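Local coordinates for peptidoglycan D,D-transpeptidase FtsI (Yersinia pestis, PDB 6SYN), which probably cross-links peptidoglycan during cell division as a class B penicillin-binding protein, and here carries a ring-opened β-lactam as an acyl-enzyme, at residues Pro250-Thr253 / Val254-Met257; Leu373-Val376 / Tyr377-Gly381; Ser353-Glu356 / Arg357-Ser361. All blocks are in the same frame, centred on the assembly; numbering follows the deposited sequence.

Interaction 1: residues Pro250-Thr253 / Val254-Met257. With CB9 ((2R,4S)-2-[(1R)-1-{[(2S)-2-carboxy-2-phenylacetyl]amino}-2-oxoethyl]-5,5-dimethyl-1,3-thiazolidine-4-carboxylic acid), chain D.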
# COMPACT_ATOMS: atom_id res chain seq x y z
N PRO A 250 -0.05 3.40 -13.84
CA PRO A 250 -0.80 4.37 -13.04
C PRO A 250 -2.13 4.82 -13.65
O PRO A 250 -2.98 5.27 -12.90
CB PRO A 250 0.15 5.57 -12.91
CG PRO A 250 1.07 5.45 -14.09
CD PRO A 250 1.22 3.96 -14.34
N GLY A 251 -2.28 4.71 -14.97
CA GLY A 251 -3.51 5.09 -15.68
C GLY A 251 -3.83 6.57 -15.46
O GLY A 251 -2.92 7.38 -15.30
N SER A 252 -5.12 6.90 -15.40
CA SER A 252 -5.56 8.29 -15.43
C SER A 252 -5.14 9.17 -14.25
O SER A 252 -5.35 10.38 -14.28
CB SER A 252 -7.06 8.39 -15.75
OG SER A 252 -7.54 7.78 -16.98
N THR A 253 -4.50 8.57 -13.23
CA THR A 253 -3.97 9.28 -12.08
C THR A 253 -2.80 10.20 -12.46
O THR A 253 -2.50 11.11 -11.66
CB THR A 253 -3.58 8.31 -10.96
OG1 THR A 253 -2.65 7.35 -11.47
CG2 THR A 253 -4.76 7.59 -10.35
N VAL A 254 -2.15 9.99 -13.62
CA VAL A 254 -1.02 10.82 -14.13
C VAL A 254 -1.51 12.21 -14.56
O VAL A 254 -0.70 13.16 -14.51
CB VAL A 254 -0.27 10.15 -15.30
CG1 VAL A 254 0.41 8.87 -14.87
CG2 VAL A 254 -1.18 9.91 -16.50
N LYS A 255 -2.79 12.32 -14.97
CA LYS A 255 -3.35 13.45 -15.76
C LYS A 255 -3.08 14.80 -15.09
O LYS A 255 -2.86 15.78 -15.79
CB LYS A 255 -4.84 13.26 -16.01
CG LYS A 255 -5.17 12.19 -17.04
CD LYS A 255 -6.65 12.06 -17.34
CE LYS A 255 -6.93 11.02 -18.41
NZ LYS A 255 -8.34 10.59 -18.39
N PRO A 256 -3.13 14.93 -13.74
CA PRO A 256 -2.78 16.19 -13.09
C PRO A 256 -1.36 16.68 -13.44
O PRO A 256 -1.17 17.88 -13.45
CB PRO A 256 -2.93 15.88 -11.60
CG PRO A 256 -3.98 14.79 -11.58
CD PRO A 256 -3.64 13.94 -12.78
N MET A 257 -0.42 15.78 -13.72
CA MET A 257 0.96 16.14 -14.14
C MET A 257 0.98 16.52 -15.62
O MET A 257 1.83 17.35 -16.00
CB MET A 257 1.96 15.01 -13.88
CG MET A 257 2.05 14.63 -12.42
SD MET A 257 3.29 13.34 -12.13
CE MET A 257 2.40 11.88 -12.64
C CB9 D . -8.16 6.60 -16.95
N CB9 D . -9.52 5.12 -18.45
O CB9 D . -7.98 5.75 -16.12
CA CB9 D . -9.14 6.50 -18.12
CB CB9 D . -10.35 7.45 -17.89
CAA CB9 D . -13.75 7.37 -16.59
CAB CB9 D . -13.13 4.97 -16.87
OAD CB9 D . -12.47 6.09 -13.85
OAE CB9 D . -9.41 1.86 -21.86
OAF CB9 D . -8.24 5.12 -20.29
OAG CB9 D . -11.34 7.93 -13.99
OAH CB9 D . -8.01 2.26 -20.31
CAJ CB9 D . -13.43 1.59 -18.51
CAK CB9 D . -13.59 2.55 -19.48
CAL CB9 D . -12.16 1.25 -18.10
CAM CB9 D . -12.49 3.16 -20.05
CAN CB9 D . -11.05 1.86 -18.66
NAP CB9 D . -10.65 7.70 -16.47
SAQ CB9 D . -11.90 6.76 -18.54
CAR CB9 D . -11.77 6.89 -14.45
CAS CB9 D . -9.06 2.44 -20.86
CAT CB9 D . -9.18 4.64 -19.65
CAU CB9 D . -11.20 2.86 -19.62
CAX CB9 D . -11.40 6.57 -15.90
CAY CB9 D . -10.01 3.52 -20.30
CAZ CB9 D . -12.62 6.40 -16.87
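Ser252 and Lys255 meet one turn apart in a local contact at the start of helix 255-264 in the transpeptidase domain. Together they form the SxxK motif of penicillin-binding proteins, the family signature of a nucleophilic serine followed three residues later by a lysine. The acylation is observed directly: Ser252 OG is bonded to C of CB9 at 1.3 Å, the ester expected when the β-lactam ring of a penicillin is opened by a nucleophilic serine. OG stands beside the backbone N of its own residue (chi1 -57°), and from there the ester carbonyl turns back on that nitrogen, with Ser252 N giving CB9 O a weak hydrogen bond of 3.2 Å. This is consistent with one arm of an oxyanion hole.

Lys255 runs fully extended beyond CG, passing alongside the serine, and brings NZ to 3.2 Å from Ser252 OG, a weak hydrogen bond. Its stronger polar partner is Ser304 OG, and Asn306 OD1 also accepts from it; Ser304 and Asn306, which fit the SxN motif of the family, hold the amino group beside the ester.

The backbone holds the pair in position by i to i+3 bonds, Val254 N to Gly251 O at 3.2 Å and Lys255 N to Ser252 O at 3.3 Å. Gly251 has positive phi, a backbone shape that favours glycine. On the flank Thr253 OG1 hydrogen-bonds Pro250 O, and Pro250 CG packs on Val254 CG1 at 3.6 Å.

Interaction 2: residues Leu373-Val376 / Tyr377-Gly381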
# COMPACT_ATOMS: atom_id res chain seq x y z
N LEU A 373 3.31 6.31 -6.19
CA LEU A 373 2.12 7.13 -6.56
C LEU A 373 1.74 8.06 -5.40
O LEU A 373 1.31 9.19 -5.67
CB LEU A 373 0.97 6.19 -6.94
CG LEU A 373 -0.29 6.87 -7.48
CD1 LEU A 373 0.02 7.69 -8.71
CD2 LEU A 373 -1.37 5.84 -7.79
N ALA A 374 1.90 7.59 -4.15
CA ALA A 374 1.60 8.36 -2.93
C ALA A 374 2.55 9.56 -2.86
O ALA A 374 2.09 10.66 -2.51
CB ALA A 374 1.74 7.49 -1.70
N ARG A 375 3.82 9.35 -3.22
CA ARG A 375 4.85 10.42 -3.20
C ARG A 375 4.54 11.46 -4.29
O ARG A 375 4.75 12.65 -4.01
CB ARG A 375 6.25 9.81 -3.38
CG ARG A 375 7.37 10.81 -3.11
CD ARG A 375 8.75 10.27 -3.43
NE ARG A 375 8.77 9.54 -4.69
CZ ARG A 375 9.65 8.61 -5.01
NH1 ARG A 375 10.62 8.28 -4.17
NH2 ARG A 375 9.57 8.01 -6.19
N VAL A 376 4.05 11.04 -5.46
CA VAL A 376 3.58 11.99 -6.52
C VAL A 376 2.54 12.93 -5.88
O VAL A 376 2.71 14.16 -5.98
CB VAL A 376 3.03 11.26 -7.76
CG1 VAL A 376 2.29 12.21 -8.69
CG2 VAL A 376 4.12 10.53 -8.52
N TYR A 377 1.54 12.38 -5.21
CA TYR A 377 0.39 13.14 -4.66
C TYR A 377 0.84 13.93 -3.42
O TYR A 377 0.27 15.03 -3.20
CB TYR A 377 -0.81 12.20 -4.50
CG TYR A 377 -1.54 12.03 -5.81
CD1 TYR A 377 -1.06 11.19 -6.80
CD2 TYR A 377 -2.64 12.81 -6.11
CE1 TYR A 377 -1.69 11.08 -8.02
CE2 TYR A 377 -3.29 12.72 -7.33
CZ TYR A 377 -2.81 11.84 -8.29
OH TYR A 377 -3.44 11.75 -9.50
N ALA A 378 1.84 13.44 -2.67
CA ALA A 378 2.50 14.16 -1.55
C ALA A 378 3.26 15.38 -2.08
O ALA A 378 3.34 16.40 -1.35
CB ALA A 378 3.42 13.23 -0.81
N THR A 379 3.79 15.29 -3.30
CA THR A 379 4.53 16.36 -4.02
C THR A 379 3.52 17.37 -4.60
O THR A 379 3.80 18.60 -4.51
CB THR A 379 5.47 15.75 -5.06
OG1 THR A 379 6.23 14.76 -4.36
CG2 THR A 379 6.40 16.76 -5.69
N ILE A 380 2.41 16.90 -5.18
CA ILE A 380 1.27 17.76 -5.61
C ILE A 380 0.79 18.54 -4.38
O ILE A 380 0.61 19.78 -4.48
CB ILE A 380 0.13 16.93 -6.25
CG1 ILE A 380 0.53 16.38 -7.62
CG2 ILE A 380 -1.17 17.74 -6.32
CD1 ILE A 380 -0.53 15.53 -8.29
N GLY A 381 0.61 17.82 -3.26
CA GLY A 381 0.07 18.32 -1.99
C GLY A 381 0.94 19.40 -1.37
O GLY A 381 0.36 20.33 -0.79
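Tyr377 packs beside Leu373 one turn earlier, both side chains pointing the same way, in an i to i+4 contact along the buried α-helix 370-381 of the transpeptidase domain. Leu373 CD1 touches Tyr377 CE1 at 3.9 Å, while Leu373 O lies in the ring plane at its edge, 3.3 Å from Tyr377 CD1; the same carbonyl accepts from Tyr377 N. The phenol OH leaves this helix for Thr253 O, next to the acylated serine, in a probable hydrogen bond.

Ala378 continues the ladder with its N bonded to Ala374 O at 2.8 Å. The methyls of these two alanines face strand 204-211, where Val210 receives both, so small residues bring the helix close to the sheet.

At Thr379 one acceptor is gripped twice. Thr379 N and Thr379 OG1 both donate to Arg375 O, from opposite faces of its carbonyl plane, and the hydroxyl can do this because OG1 sits beside its own backbone N (chi1 -51°), facing back up the helix.

Ile380 N closes the next rung to Val376 O at 2.9 Å. Its side chain returns to the tyrosine: Ile380 CD1 rests 4.0 Å above one face of the Tyr377 ring, offset toward the rim.

Interaction 3: residues Ser353-Glu356 / Arg357-Ser361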
# COMPACT_ATOMS: atom_id res chain seq x y z
N SER A 353 6.70 6.89 -30.62
CA SER A 353 5.57 6.98 -31.57
C SER A 353 4.51 7.92 -30.98
O SER A 353 4.53 8.13 -29.75
CB SER A 353 4.99 5.63 -31.91
OG SER A 353 4.48 4.99 -30.75
N ASP A 354 3.64 8.45 -31.82
CA ASP A 354 2.59 9.44 -31.45
C ASP A 354 1.55 8.77 -30.54
O ASP A 354 1.06 9.45 -29.62
CB ASP A 354 2.01 10.06 -32.72
CG ASP A 354 2.98 10.99 -33.43
OD1 ASP A 354 4.20 10.89 -33.16
OD2 ASP A 354 2.51 11.82 -34.23
N ILE A 355 1.23 7.49 -30.78
CA ILE A 355 0.30 6.69 -29.94
C ILE A 355 0.94 6.41 -28.57
O ILE A 355 0.20 6.38 -27.57
CB ILE A 355 -0.16 5.38 -30.64
CG1 ILE A 355 -1.16 4.58 -29.79
CG2 ILE A 355 1.03 4.51 -31.03
CD1 ILE A 355 -2.35 5.37 -29.30
N GLU A 356 2.27 6.23 -28.52
CA GLU A 356 3.00 5.98 -27.25
C GLU A 356 2.91 7.23 -26.38
O GLU A 356 2.49 7.11 -25.21
CB GLU A 356 4.43 5.52 -27.53
CG GLU A 356 4.50 4.03 -27.86
CD GLU A 356 5.79 3.54 -28.49
OE1 GLU A 356 6.66 4.39 -28.83
OE2 GLU A 356 5.93 2.32 -28.64
N ARG A 357 3.24 8.40 -26.95
CA ARG A 357 3.12 9.74 -26.32
C ARG A 357 1.71 9.93 -25.74
O ARG A 357 1.61 10.34 -24.57
CB ARG A 357 3.45 10.83 -27.35
CG ARG A 357 4.92 10.85 -27.74
CD ARG A 357 5.18 11.55 -29.05
NE ARG A 357 5.06 12.99 -28.93
CZ ARG A 357 5.14 13.85 -29.94
NH1 ARG A 357 5.35 13.41 -31.17
NH2 ARG A 357 5.01 15.14 -29.71
N ALA A 358 0.67 9.63 -26.53
CA ALA A 358 -0.75 9.72 -26.12
C ALA A 358 -1.02 8.81 -24.92
O ALA A 358 -1.49 9.31 -23.89
CB ALA A 358 -1.65 9.36 -27.29
N THR A 359 -0.72 7.52 -25.03
CA THR A 359 -1.01 6.51 -23.97
C THR A 359 -0.28 6.90 -22.68
O THR A 359 -0.86 6.68 -21.60
CB THR A 359 -0.68 5.09 -24.45
OG1 THR A 359 0.64 5.09 -24.98
CG2 THR A 359 -1.66 4.60 -25.49
N PHE A 360 0.93 7.48 -22.78
CA PHE A 360 1.72 8.00 -21.64
C PHE A 360 0.98 9.15 -20.94
O PHE A 360 1.20 9.34 -19.73
CB PHE A 360 3.10 8.49 -22.10
CG PHE A 360 4.18 8.44 -21.05
CD1 PHE A 360 4.50 7.24 -20.42
CD2 PHE A 360 4.90 9.58 -20.70
CE1 PHE A 360 5.50 7.19 -19.46
CE2 PHE A 360 5.90 9.51 -19.75
CZ PHE A 360 6.20 8.32 -19.13
N SER A 361 0.13 9.89 -21.67
CA SER A 361 -0.66 11.03 -21.13
C SER A 361 -1.86 10.53 -20.32
O SER A 361 -2.45 11.36 -19.60
CB SER A 361 -1.07 11.99 -22.21
OG SER A 361 -2.20 11.52 -22.94
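Asp354 and Arg357 lie side by side, their carboxylate and guanidinium planes turned 87° apart. OD1 comes to the guanidinium obliquely; the salt bridge is long, Asp354 OD1 to Arg357 NH1 3.4 Å, and its hydrogen bond weak, bent to 129° at the hydrogen. With CG beside the backbone N (chi1 -70°), Arg357 CG lies 3.4 Å from Ser353 O; the bend at chi3 redirects the guanidinium beyond it, and NH2 finds a firmer partner in Met316 O. The Phe360 ring leads away from the first turn to stack on Tyr325 and meet Trp352 edge-to-face.

Helix 354-360 of the transpeptidase domain, packed on helix 306-314 through Arg357 and Ser361 and on helix 319-327 through Phe360 and Ser361, opens with a capping box. Ser353 is the N-cap: its OG accepts a weak bond from Glu356 N, and Ser353 N donates in return to Glu356 OE1 at 3.1 Å. That oxygen also forms a salt bridge with Lys349.

One turn on, Thr359 OG1 has two carbonyls within reach, Ile355 O at 2.9 Å and Glu356 O at 2.7 Å, for its single proton. Thr359 CG2 packs against Ile355 CD1 at 3.9 Å. Ala358 O is gripped twice by Ser361, through N and through OG, the hydroxyl lying in the carbonyl plane on a lone pair.

Overall arrangement
All three contacts belong to the transpeptidase domain, and along the chain they come in the order interaction 1, interaction 3, interaction 2. Interaction 1, at the start of helix 255-264, lies between the others: its centre is about 11 Å from that of interaction 2 and about 13 Å from that of interaction 3, which are themselves about 23 Å apart, centre to centre, and do not touch. Helix 370-381 reaches the SxxK turn through its tyrosine hydroxyl and through Val376 packed on Met257. From interaction 3, Ser361 O packs against Val254 CG2. The acylated serine's turn is thus held between a buried helix beside the sheet and the Phe360-Ser361 part of a more peripheral segment.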